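Local coordinates for hypothetical shikimate 5-dehydrogenase-like protein HI0607 (Haemophilus influenzae, PDB 1NPY), which catalyses the NADP(+)-dependent oxidation of shikimate to 3-dehydroshikimate in vitro, far less actively than classical shikimate dehydrogenases, so that its biological substrate may be another compound, at residues Gly186-Lys191 / Val213-Glu218; Leu179-Ser184 / Asp195-Lys200; Leu74-Pro79 / Phe96-Asn101; Met10-Arg15 / Arg58-Ser63. All coordinates share one frame; numbering follows the deposited sequence.

Contact 1: residues Gly186-Lys191 / Val213-Glu218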
loop_
_atom_site.group_PDB
_atom_site.type_symbol
_atom_site.label_atom_id
_atom_site.label_comp_id
_atom_site.label_asym_id
_atom_site.label_seq_id
_atom_site.Cartn_x
_atom_site.Cartn_y
_atom_site.Cartn_z
ATOM N N GLY A 186 8.994 9.309 11.093
ATOM C CA GLY A 186 7.670 9.824 11.405
ATOM C C GLY A 186 6.665 8.849 11.994
ATOM O O GLY A 186 5.616 9.275 12.477
ATOM N N MET A 187 6.970 7.556 12.032
ATOM C CA MET A 187 6.019 6.563 12.522
ATOM C C MET A 187 5.828 6.665 14.033
ATOM O O MET A 187 6.810 6.678 14.781
ATOM C CB MET A 187 6.498 5.145 12.189
ATOM C CG MET A 187 6.395 4.749 10.750
ATOM S SD MET A 187 6.919 3.020 10.532
ATOM C CE MET A 187 5.476 2.147 11.174
ATOM N N LYS A 188 4.571 6.753 14.455
ATOM C CA LYS A 188 4.209 6.762 15.866
ATOM C C LYS A 188 4.859 5.599 16.584
ATOM O O LYS A 188 4.790 4.472 16.097
ATOM C CB LYS A 188 2.698 6.660 16.040
ATOM C CG LYS A 188 2.218 6.514 17.468
ATOM C CD LYS A 188 0.776 6.984 17.612
ATOM C CE LYS A 188 -0.170 5.865 18.020
ATOM N NZ LYS A 188 -0.583 6.019 19.447
ATOM N N GLY A 189 5.493 5.872 17.720
ATOM C CA GLY A 189 6.103 4.812 18.510
ATOM C C GLY A 189 7.514 4.448 18.093
ATOM O O GLY A 189 8.234 3.768 18.826
ATOM N N GLY A 190 7.911 4.840 16.889
ATOM C CA GLY A 190 9.262 4.577 16.444
ATOM C C GLY A 190 10.282 5.530 17.037
ATOM O O GLY A 190 9.971 6.626 17.509
ATOM N N LYS A 191 11.531 5.093 16.955
ATOM C CA LYS A 191 12.659 5.910 17.387
ATOM C C LYS A 191 12.852 7.156 16.533
ATOM O O LYS A 191 13.503 8.114 16.953
ATOM C CB LYS A 191 13.947 5.087 17.434
ATOM C CG LYS A 191 14.496 4.599 16.122
ATOM C CD LYS A 191 15.741 3.770 16.371
ATOM C CE LYS A 191 16.386 3.365 15.051
ATOM N NZ LYS A 191 17.674 2.721 15.395
ATOM N N VAL A 213 3.882 6.834 5.482
ATOM C CA VAL A 213 3.549 6.630 6.891
ATOM C C VAL A 213 2.111 7.081 7.139
ATOM O O VAL A 213 1.715 8.165 6.712
ATOM C CB VAL A 213 4.471 7.442 7.823
ATOM C CG1 VAL A 213 3.944 7.375 9.235
ATOM C CG2 VAL A 213 5.883 6.917 7.728
ATOM N N ALA A 214 1.334 6.225 7.791
ATOM C CA ALA A 214 -0.096 6.453 7.977
ATOM C C ALA A 214 -0.492 6.860 9.392
ATOM O O ALA A 214 -1.540 7.476 9.548
ATOM C CB ALA A 214 -0.870 5.226 7.546
ATOM N N MET A 215 0.345 6.571 10.388
ATOM C CA MET A 215 0.060 6.918 11.778
ATOM C C MET A 215 1.320 7.553 12.361
ATOM O O MET A 215 2.358 6.886 12.472
ATOM C CB MET A 215 -0.310 5.663 12.571
ATOM C CG MET A 215 -0.557 5.902 14.053
ATOM S SD MET A 215 -1.993 6.947 14.408
ATOM C CE MET A 215 -3.230 5.650 14.506
ATOM N N PRO A 216 1.257 8.834 12.702
ATOM C CA PRO A 216 0.097 9.713 12.512
ATOM C C PRO A 216 0.007 10.162 11.060
ATOM O O PRO A 216 1.007 10.040 10.363
ATOM C CB PRO A 216 0.473 10.930 13.364
ATOM C CG PRO A 216 1.973 11.014 13.179
ATOM C CD PRO A 216 2.417 9.570 13.236
ATOM N N VAL A 217 -1.104 10.757 10.638
ATOM C CA VAL A 217 -1.144 11.421 9.339
ATOM C C VAL A 217 -0.144 12.583 9.342
ATOM O O VAL A 217 0.610 12.788 8.379
ATOM C CB VAL A 217 -2.575 11.938 9.078
ATOM C CG1 VAL A 217 -2.638 12.775 7.797
ATOM C CG2 VAL A 217 -3.517 10.748 9.018
ATOM N N GLU A 218 -0.185 13.375 10.411
ATOM C CA GLU A 218 0.619 14.586 10.462
ATOM C C GLU A 218 2.006 14.227 11.001
ATOM O O GLU A 218 2.336 14.519 12.167
ATOM C CB GLU A 218 -0.069 15.644 11.330
ATOM C CG GLU A 218 -1.408 16.125 10.777
ATOM C CD GLU A 218 -1.244 17.088 9.614
ATOM O OE1 GLU A 218 -0.207 17.780 9.549
ATOM O OE2 GLU A 218 -2.106 17.120 8.712
#
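Lys-188 and Met-215 join two loops that follow neighbouring strands, 178-181 and 208-211, of a Rossmann-type parallel sheet; the first loop contains a type II beta turn from Met-187 to Gly-190. A single backbone hydrogen bond links the segments: Lys-188 N donates to Met-215 O at 3.0 Å in an almost straight line (178°). Inside the turn Gly-190 N bonds to Met-187 O, and Gly-189 adopts phi 86°, a backbone conformation in which a CB would collide with the carbonyl oxygen of Lys-188; its N-H is taken by Glu-193. The apolar contacts fall into two patches. In one, the Met-187 side chain crosses Val-213 at a slant, its CG, anti to the carbonyl carbon (chi1 -73°), touching both methyls, 3.8 Å from CG2 and 3.9 Å from CG1. Met-187 also neighbours Ser-184, an NADP(+)-binding residue by similarity, consistent with a place at the border of the cofactor site. In the second, exposed patch the Lys-188 and Met-215 side chains lie side by side and point the same way: Lys-188 CB is 3.9 Å from Met-215 CG, and with chi3 and chi4 both bent, CE stays by that carbon while NZ leads away. The remaining contact is polar against apolar and belongs to the cis peptide between Met-215 and Pro-216: the proline ring presses on the carbonyl of Gly-186, with Pro-216 CD only 3.3 Å from Gly-186 O.

Contact 2: residues Leu179-Ser184 / Asp195-Lys200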
loop_
_atom_site.group_PDB
_atom_site.type_symbol
_atom_site.label_atom_id
_atom_site.label_comp_id
_atom_site.label_asym_id
_atom_site.label_seq_id
_atom_site.Cartn_x
_atom_site.Cartn_y
_atom_site.Cartn_z
ATOM N N LEU A 179 8.562 14.689 -3.322
ATOM C CA LEU A 179 9.280 13.968 -2.279
ATOM C C LEU A 179 8.408 12.874 -1.688
ATOM O O LEU A 179 7.288 13.135 -1.252
ATOM C CB LEU A 179 9.686 14.919 -1.157
ATOM C CG LEU A 179 10.379 16.179 -1.675
ATOM C CD1 LEU A 179 10.673 17.060 -0.466
ATOM C CD2 LEU A 179 11.683 15.849 -2.377
ATOM N N VAL A 180 8.894 11.639 -1.728
ATOM C CA VAL A 180 8.121 10.518 -1.213
ATOM C C VAL A 180 8.896 9.861 -0.079
ATOM O O VAL A 180 10.050 9.457 -0.243
ATOM C CB VAL A 180 7.821 9.434 -2.287
ATOM C CG1 VAL A 180 6.814 8.443 -1.781
ATOM C CG2 VAL A 180 7.399 10.025 -3.610
ATOM N N ASN A 181 8.243 9.695 1.066
ATOM C CA ASN A 181 8.856 8.996 2.181
ATOM C C ASN A 181 8.280 7.579 2.260
ATOM O O ASN A 181 7.052 7.405 2.376
ATOM C CB ASN A 181 8.595 9.677 3.521
ATOM C CG ASN A 181 9.165 8.862 4.677
ATOM O OD1 ASN A 181 10.338 8.504 4.640
ATOM N ND2 ASN A 181 8.364 8.569 5.678
ATOM N N VAL A 182 9.185 6.605 2.182
ATOM C CA VAL A 182 8.879 5.198 2.393
ATOM C C VAL A 182 9.763 4.576 3.489
ATOM O O VAL A 182 9.953 3.356 3.564
ATOM C CB VAL A 182 8.969 4.353 1.102
ATOM C CG1 VAL A 182 7.939 4.811 0.094
ATOM C CG2 VAL A 182 10.373 4.331 0.478
ATOM N N THR A 183 10.276 5.418 4.372
ATOM C CA THR A 183 11.003 4.954 5.557
ATOM C C THR A 183 10.052 4.892 6.745
ATOM O O THR A 183 8.910 5.368 6.677
ATOM C CB THR A 183 12.159 5.905 5.972
ATOM O OG1 THR A 183 11.643 7.175 6.393
ATOM C CG2 THR A 183 13.168 6.238 4.882
ATOM N N SER A 184 10.541 4.357 7.866
ATOM C CA SER A 184 9.862 4.481 9.151
ATOM C C SER A 184 9.958 5.851 9.839
ATOM O O SER A 184 9.466 6.008 10.960
ATOM C CB SER A 184 10.397 3.407 10.097
ATOM O OG SER A 184 11.792 3.611 10.209
ATOM N N ASP A 195 11.315 12.893 13.731
ATOM C CA ASP A 195 12.313 13.282 12.734
ATOM C C ASP A 195 11.641 13.651 11.406
ATOM O O ASP A 195 10.536 13.158 11.131
ATOM C CB ASP A 195 13.314 12.147 12.494
ATOM C CG ASP A 195 14.183 11.835 13.701
ATOM O OD1 ASP A 195 14.217 12.666 14.641
ATOM O OD2 ASP A 195 14.782 10.738 13.783
ATOM N N LEU A 196 12.292 14.520 10.626
ATOM C CA LEU A 196 11.875 14.841 9.254
ATOM C C LEU A 196 12.373 13.826 8.239
ATOM O O LEU A 196 13.569 13.532 8.169
ATOM C CB LEU A 196 12.484 16.180 8.820
ATOM C CG LEU A 196 11.863 17.429 9.442
ATOM C CD1 LEU A 196 12.775 18.616 9.184
ATOM C CD2 LEU A 196 10.476 17.698 8.914
ATOM N N ALA A 197 11.484 13.381 7.354
ATOM C CA ALA A 197 11.842 12.440 6.308
ATOM C C ALA A 197 12.658 13.092 5.202
ATOM O O ALA A 197 13.429 12.415 4.528
ATOM C CB ALA A 197 10.589 11.756 5.787
ATOM N N PHE A 198 12.526 14.409 5.057
ATOM C CA PHE A 198 13.345 15.230 4.170
ATOM C C PHE A 198 13.651 16.538 4.928
ATOM O O PHE A 198 12.832 17.000 5.730
ATOM C CB PHE A 198 12.622 15.602 2.860
ATOM C CG PHE A 198 12.419 14.446 1.918
ATOM C CD1 PHE A 198 13.317 14.206 0.903
ATOM C CD2 PHE A 198 11.346 13.577 2.075
ATOM C CE1 PHE A 198 13.164 13.123 0.048
ATOM C CE2 PHE A 198 11.166 12.518 1.215
ATOM C CZ PHE A 198 12.080 12.277 0.202
ATOM N N PRO A 199 14.802 17.154 4.654
ATOM C CA PRO A 199 15.120 18.471 5.222
ATOM C C PRO A 199 14.141 19.585 4.819
ATOM O O PRO A 199 13.596 19.607 3.715
ATOM C CB PRO A 199 16.526 18.777 4.681
ATOM C CG PRO A 199 17.120 17.424 4.299
ATOM C CD PRO A 199 15.927 16.610 3.870
ATOM N N LYS A 200 13.933 20.545 5.712
ATOM C CA LYS A 200 13.055 21.678 5.406
ATOM C C LYS A 200 13.401 22.368 4.092
ATOM O O LYS A 200 12.525 22.669 3.275
ATOM C CB LYS A 200 13.057 22.692 6.551
ATOM C CG LYS A 200 12.398 22.160 7.817
ATOM C CD LYS A 200 12.191 23.203 8.909
ATOM C CE LYS A 200 13.490 23.490 9.626
ATOM N NZ LYS A 200 13.942 22.345 10.467
#
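Phe-198 CG stands anti to its carbonyl carbon (chi1 -70°), which directs the ring to strand 178-181, against the Leu-179 side chain and up to the Val-180 backbone; Asn-181 CG, anti to the backbone N (chi1 176°), comes against Ala-197 CB at 3.4 Å. Leu-179 CB sits over the centre of one face of the Phe-198 ring, 3.7 Å from the centroid, in a CH-pi contact. Both leucine methyls follow across that ring, Leu-179 CD1 nearest Phe-198 CG and Leu-179 CD2 nearest Phe-198 CE1, each at 3.9 Å. The ring's far end is met at its edge, where Val-180 O comes within 3.5 Å of Phe-198 CZ. The ring of Phe-221, from helix 220-227, also meets this ring. The contact belongs to a beta-alpha-beta crossover of the Rossmann-type sheet: segment 195-200 crosses beside the end of strand 178-181 and leads into helix 200-205, from which the chain returns to the adjacent parallel strand 208-211. Thr-183 N donates to Asn-181 OD1 at 3.1 Å from above the carboxamide plane, closing an Asx turn; Thr-183 OG1 gives the same oxygen a second bond, 2.6 Å, in the plane and on a lone pair. With ND2 bonded to Asp-211 OD1 at the end of strand 208-211, these fix the carboxamide's rotation. The turn leads directly to Ser-184, which binds NADP(+) by similarity, while Ala-197 O accepts a hydrogen bond from His-125 ND1.

Contact 3: residues Leu74-Pro79 / Phe96-Asn101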
loop_
_atom_site.group_PDB
_atom_site.type_symbol
_atom_site.label_atom_id
_atom_site.label_comp_id
_atom_site.label_asym_id
_atom_site.label_seq_id
_atom_site.Cartn_x
_atom_site.Cartn_y
_atom_site.Cartn_z
ATOM N N LEU A 74 -0.471 -20.099 -5.820
ATOM C CA LEU A 74 -1.525 -19.379 -6.523
ATOM C C LEU A 74 -1.537 -19.783 -7.985
ATOM O O LEU A 74 -0.555 -20.267 -8.554
ATOM C CB LEU A 74 -1.331 -17.871 -6.411
ATOM C CG LEU A 74 -1.098 -17.454 -4.951
ATOM C CD1 LEU A 74 -0.827 -15.974 -4.894
ATOM C CD2 LEU A 74 -2.280 -17.844 -4.116
ATOM N N ASP A 75 -2.686 -19.562 -8.602
ATOM C CA ASP A 75 -2.893 -19.990 -9.975
ATOM C C ASP A 75 -2.527 -18.968 -11.052
ATOM O O ASP A 75 -2.128 -19.334 -12.163
ATOM C CB ASP A 75 -4.323 -20.492 -10.146
ATOM C CG ASP A 75 -4.620 -21.667 -9.253
ATOM O OD1 ASP A 75 -3.932 -22.701 -9.415
ATOM O OD2 ASP A 75 -5.463 -21.629 -8.339
ATOM N N GLU A 76 -2.674 -17.684 -10.762
ATOM C CA GLU A 76 -2.449 -16.655 -11.767
ATOM C C GLU A 76 -2.058 -15.343 -11.112
ATOM O O GLU A 76 -2.821 -14.801 -10.316
ATOM C CB GLU A 76 -3.750 -16.462 -12.526
ATOM C CG GLU A 76 -3.671 -15.551 -13.737
ATOM C CD GLU A 76 -5.014 -15.484 -14.434
ATOM O OE1 GLU A 76 -5.895 -14.742 -13.966
ATOM O OE2 GLU A 76 -5.212 -16.224 -15.422
ATOM N N ILE A 77 -0.855 -14.879 -11.418
ATOM C CA ILE A 77 -0.325 -13.652 -10.825
ATOM C C ILE A 77 -0.611 -12.534 -11.818
ATOM O O ILE A 77 -0.101 -12.521 -12.941
ATOM C CB ILE A 77 1.192 -13.760 -10.571
ATOM C CG1 ILE A 77 1.565 -15.048 -9.836
ATOM C CG2 ILE A 77 1.698 -12.545 -9.806
ATOM C CD1 ILE A 77 1.124 -15.127 -8.420
ATOM N N HIS A 78 -1.488 -11.623 -11.412
ATOM C CA HIS A 78 -1.830 -10.468 -12.226
ATOM C C HIS A 78 -0.756 -9.392 -12.259
ATOM O O HIS A 78 0.139 -9.389 -11.420
ATOM C CB HIS A 78 -3.201 -9.963 -11.783
ATOM C CG HIS A 78 -4.308 -10.716 -12.445
ATOM N ND1 HIS A 78 -5.129 -10.145 -13.389
ATOM C CD2 HIS A 78 -4.668 -12.019 -12.365
ATOM C CE1 HIS A 78 -5.965 -11.056 -13.850
ATOM N NE2 HIS A 78 -5.698 -12.203 -13.255
ATOM N N PRO A 79 -0.813 -8.491 -13.231
ATOM C CA PRO A 79 0.279 -7.535 -13.465
ATOM C C PRO A 79 0.646 -6.660 -12.278
ATOM O O PRO A 79 1.840 -6.370 -12.140
ATOM C CB PRO A 79 -0.238 -6.679 -14.626
ATOM C CG PRO A 79 -1.190 -7.585 -15.345
ATOM C CD PRO A 79 -1.859 -8.406 -14.271
ATOM N N PHE A 96 -9.860 -21.089 -8.583
ATOM C CA PHE A 96 -8.739 -20.567 -9.350
ATOM C C PHE A 96 -8.316 -19.293 -8.632
ATOM O O PHE A 96 -9.093 -18.354 -8.564
ATOM C CB PHE A 96 -9.160 -20.269 -10.794
ATOM C CG PHE A 96 -8.039 -19.974 -11.731
ATOM C CD1 PHE A 96 -7.257 -20.960 -12.295
ATOM C CD2 PHE A 96 -7.779 -18.662 -12.074
ATOM C CE1 PHE A 96 -6.231 -20.631 -13.174
ATOM C CE2 PHE A 96 -6.788 -18.342 -12.952
ATOM C CZ PHE A 96 -6.011 -19.326 -13.519
ATOM N N LEU A 97 -7.152 -19.331 -7.983
ATOM C CA LEU A 97 -6.686 -18.221 -7.166
ATOM C C LEU A 97 -5.871 -17.218 -7.971
ATOM O O LEU A 97 -4.732 -17.483 -8.365
ATOM C CB LEU A 97 -5.834 -18.717 -5.998
ATOM C CG LEU A 97 -6.453 -19.771 -5.072
ATOM C CD1 LEU A 97 -5.631 -20.118 -3.842
ATOM C CD2 LEU A 97 -7.832 -19.325 -4.621
ATOM N N ARG A 98 -6.425 -16.017 -8.083
ATOM C CA ARG A 98 -5.820 -14.919 -8.818
ATOM C C ARG A 98 -5.231 -13.935 -7.799
ATOM O O ARG A 98 -5.813 -13.694 -6.733
ATOM C CB ARG A 98 -6.835 -14.201 -9.706
ATOM C CG ARG A 98 -7.552 -15.060 -10.740
ATOM C CD ARG A 98 -8.355 -14.235 -11.744
ATOM N NE ARG A 98 -8.669 -14.980 -12.970
ATOM C CZ ARG A 98 -9.789 -15.649 -13.211
ATOM N NH1 ARG A 98 -10.749 -15.702 -12.311
ATOM N NH2 ARG A 98 -9.977 -16.269 -14.375
ATOM N N ALA A 99 -4.024 -13.480 -8.102
ATOM C CA ALA A 99 -3.199 -12.701 -7.180
ATOM C C ALA A 99 -3.018 -11.291 -7.719
ATOM O O ALA A 99 -2.658 -11.143 -8.882
ATOM C CB ALA A 99 -1.830 -13.349 -7.042
ATOM N N TYR A 100 -3.127 -10.301 -6.830
ATOM C CA TYR A 100 -2.976 -8.879 -7.136
ATOM C C TYR A 100 -2.136 -8.188 -6.063
ATOM O O TYR A 100 -1.846 -8.738 -5.006
ATOM C CB TYR A 100 -4.346 -8.182 -7.139
ATOM C CG TYR A 100 -5.344 -8.791 -8.095
ATOM C CD1 TYR A 100 -5.532 -8.279 -9.377
ATOM C CD2 TYR A 100 -6.084 -9.907 -7.723
ATOM C CE1 TYR A 100 -6.442 -8.887 -10.243
ATOM C CE2 TYR A 100 -7.016 -10.495 -8.574
ATOM C CZ TYR A 100 -7.193 -9.972 -9.828
ATOM O OH TYR A 100 -8.091 -10.581 -10.687
ATOM N N ASN A 101 -1.689 -6.982 -6.389
ATOM C CA ASN A 101 -1.082 -6.136 -5.375
ATOM C C ASN A 101 -1.774 -4.781 -5.367
ATOM O O ASN A 101 -1.461 -3.918 -6.175
ATOM C CB ASN A 101 0.428 -6.034 -5.495
ATOM C CG ASN A 101 1.022 -5.411 -4.255
ATOM O OD1 ASN A 101 0.630 -4.310 -3.910
ATOM N ND2 ASN A 101 1.865 -6.146 -3.535
#
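Glu-76 OE1 is gripped by two donors from opposite faces of its carboxylate: Arg-98 NE at 3.0 Å, in a salt bridge on the syn side, and His-78 NE2 at 2.6 Å, on the anti side. Two such donors would favour a charged carboxylate. The Glu-76 and Arg-98 chains lie side by side, pointing the same way, with OE1 near the guanidinium plane, and Arg-98 NH1 reaches on to Asp-93. A second carboxylate, Asp-75, uses the anti lone pair of OD2 to take Leu-97 N at 2.9 Å, almost straight (175°), while the same oxygen forms a salt bridge with Arg-53. Leu-97 O in turn accepts from both Asp-75 N and Glu-76 N. Regular parallel pairing follows, with Glu-76 O receiving Ala-99 N, and Ala-99 O receiving His-78 N, each at 2.8 Å. Around these polar groups, Asp-75 CB lies over one face of the Phe-96 ring, offset toward its rim and 3.8 Å from the centroid. Farther along, the His-78 and Tyr-100 side chains lie side by side and point the same way, their ring planes 31° apart, Tyr-100 OH lying above the imidazole. On the other face of the sheet Ala-99 CB receives Leu-74 CD1 at 3.5 Å and Ile-77 CD1 at 3.7 Å. The short strand 76-77 thus pairs in parallel with strand 96-100, itself antiparallel to strand 89-93, and forms one margin, within this chain, of the mixed sheet of the substrate-binding domain found in shikimate dehydrogenases.

Contact 4: residues Met10-Arg15 / Arg58-Ser63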
loop_
_atom_site.group_PDB
_atom_site.type_symbol
_atom_site.label_atom_id
_atom_site.label_comp_id
_atom_site.label_asym_id
_atom_site.label_seq_id
_atom_site.Cartn_x
_atom_site.Cartn_y
_atom_site.Cartn_z
ATOM N N MET A 10 -11.008 -12.702 4.122
ATOM C CA MET A 10 -10.072 -12.827 5.239
ATOM C C MET A 10 -8.711 -12.210 4.974
ATOM O O MET A 10 -8.444 -11.680 3.889
ATOM C CB MET A 10 -9.896 -14.318 5.534
ATOM C CG MET A 10 -9.238 -15.161 4.454
ATOM S SD MET A 10 -8.982 -16.853 4.982
ATOM C CE MET A 10 -7.413 -16.648 5.794
ATOM N N SER A 11 -7.856 -12.251 5.996
ATOM C CA SER A 11 -6.465 -11.864 5.799
ATOM C C SER A 11 -5.568 -12.886 6.528
ATOM O O SER A 11 -6.017 -13.581 7.440
ATOM C CB SER A 11 -6.178 -10.472 6.335
ATOM O OG SER A 11 -6.308 -10.375 7.739
ATOM N N LEU A 12 -4.322 -12.947 6.080
ATOM C CA LEU A 12 -3.289 -13.765 6.709
ATOM C C LEU A 12 -2.081 -12.885 6.966
ATOM O O LEU A 12 -1.569 -12.271 6.041
ATOM C CB LEU A 12 -2.870 -14.923 5.800
ATOM C CG LEU A 12 -3.795 -16.122 5.699
ATOM C CD1 LEU A 12 -3.336 -16.976 4.542
ATOM C CD2 LEU A 12 -3.835 -16.965 6.988
ATOM N N SER A 13 -1.594 -12.855 8.208
ATOM C CA SER A 13 -0.427 -12.060 8.573
ATOM C C SER A 13 0.217 -12.709 9.788
ATOM O O SER A 13 -0.451 -13.397 10.559
ATOM C CB SER A 13 -0.749 -10.653 9.082
ATOM O OG SER A 13 -2.032 -10.209 8.733
ATOM N N GLY A 14 1.487 -12.387 10.000
ATOM C CA GLY A 14 2.195 -12.877 11.170
ATOM C C GLY A 14 1.717 -12.167 12.423
ATOM O O GLY A 14 1.745 -12.754 13.523
ATOM N N ARG A 15 1.243 -10.931 12.251
ATOM C CA ARG A 15 0.735 -10.114 13.350
ATOM C C ARG A 15 -0.550 -9.424 12.905
ATOM O O ARG A 15 -0.527 -8.288 12.419
ATOM C CB ARG A 15 1.771 -9.072 13.810
ATOM C CG ARG A 15 2.956 -9.679 14.565
ATOM C CD ARG A 15 2.620 -10.696 15.661
ATOM N NE ARG A 15 2.111 -10.102 16.893
ATOM C CZ ARG A 15 2.834 -9.386 17.746
ATOM N NH1 ARG A 15 4.116 -9.127 17.511
ATOM N NH2 ARG A 15 2.254 -8.904 18.839
ATOM N N ARG A 58 -13.606 -16.687 -0.344
ATOM C CA ARG A 58 -13.645 -15.844 -1.523
ATOM C C ARG A 58 -12.430 -14.966 -1.749
ATOM O O ARG A 58 -11.974 -14.781 -2.875
ATOM C CB ARG A 58 -14.858 -14.931 -1.378
ATOM C CG ARG A 58 -15.021 -13.869 -2.434
ATOM C CD ARG A 58 -15.000 -14.347 -3.860
ATOM N NE ARG A 58 -15.040 -13.220 -4.777
ATOM C CZ ARG A 58 -14.821 -13.272 -6.077
ATOM N NH1 ARG A 58 -14.483 -14.415 -6.655
ATOM N NH2 ARG A 58 -14.882 -12.163 -6.814
ATOM N N GLY A 59 -11.890 -14.429 -0.659
ATOM C CA GLY A 59 -10.905 -13.370 -0.788
ATOM C C GLY A 59 -9.948 -13.448 0.386
ATOM O O GLY A 59 -10.371 -13.769 1.484
ATOM N N CYS A 60 -8.662 -13.227 0.139
ATOM C CA CYS A 60 -7.684 -13.226 1.237
ATOM C C CYS A 60 -6.605 -12.152 1.053
ATOM O O CYS A 60 -5.802 -12.207 0.112
ATOM C CB CYS A 60 -7.058 -14.629 1.343
ATOM S SG CYS A 60 -5.884 -14.828 2.726
ATOM N N ALA A 61 -6.534 -11.233 2.001
ATOM C CA ALA A 61 -5.435 -10.281 2.056
ATOM C C ALA A 61 -4.212 -11.000 2.600
ATOM O O ALA A 61 -4.321 -11.927 3.400
ATOM C CB ALA A 61 -5.759 -9.039 2.874
ATOM N N VAL A 62 -3.054 -10.614 2.096
ATOM C CA VAL A 62 -1.777 -11.205 2.481
ATOM C C VAL A 62 -0.846 -10.102 2.965
ATOM O O VAL A 62 -0.591 -9.107 2.282
ATOM C CB VAL A 62 -1.151 -12.018 1.338
ATOM C CG1 VAL A 62 0.064 -12.795 1.809
ATOM C CG2 VAL A 62 -2.176 -12.967 0.744
ATOM N N SER A 63 -0.362 -10.288 4.185
ATOM C CA SER A 63 0.609 -9.393 4.807
ATOM C C SER A 63 1.924 -10.105 5.098
ATOM O O SER A 63 2.090 -11.299 4.884
ATOM C CB SER A 63 0.065 -8.816 6.112
ATOM O OG SER A 63 -0.975 -7.886 5.852
#
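Peptide groups of Leu-12 and Gly-59 are the flat groups here, and each is met differently across the strands: Ser-63 N lies nearly along the C=O axis of Leu-12, 3.0 Å from its oxygen, whereas Met-10 N stands above the carbonyl plane of Gly-59, 36° out of it and 2.9 Å from Gly-59 O. Between them Ala-61 N bonds to Met-10 O at 2.7 Å, and Leu-12 N to Ala-61 O. A CA-H...O contact supplements this pairing, Cys-60 CA lying 3.2 Å from Met-10 O. Strands 7-12 and 59-62 are thereby parallel neighbours inside the mixed sheet of the substrate-binding domain, and helix 45-55, which precedes the second strand, covers the face carrying Met-10 and Leu-12. On that face Cys-60 SG, anti to its backbone N, packs against both neighbours of the other strand, 3.8 Å from Met-10 CG and 3.8 Å from Leu-12 CD1. Met-10 CG occupies the crowded position between its backbone N and carbonyl carbon (chi1 65°), and the bent chain also brings CE to this sulphur. On the other face the small Ser-11 and Ala-61 touch CB to CB at 3.8 Å, beside Tyr-37 of strand 35-40. Just past the strands Ser-13 CB and Ser-63 CB meet at 3.6 Å, while Val-62 borders Lys-67, the inferred catalytic proton donor/acceptor.

Contacts 3 and 4 belong to one mixed sheet: contact 4 is buried in its interior, contact 3 lies on the surface at its margin, and their centres are about 14 Å apart. Both are parallel strand pairs, but contact 4 adds methionine, leucine and cysteine on one face and small serine and alanine on the other, whereas contact 3 adds carboxylates, an arginine and aromatic rings. Contacts 1 and 2 belong to the Rossmann-type sheet and touch through Val-213 CG2, which lies against Asn-181 ND2; their segments alternate along the chain. Contact 2 is buried ring and carboxamide packing, contact 1 a partly exposed loop pairing. Contacts 2 and 3 fall on opposite sides of the chain's centre, about 33 Å apart.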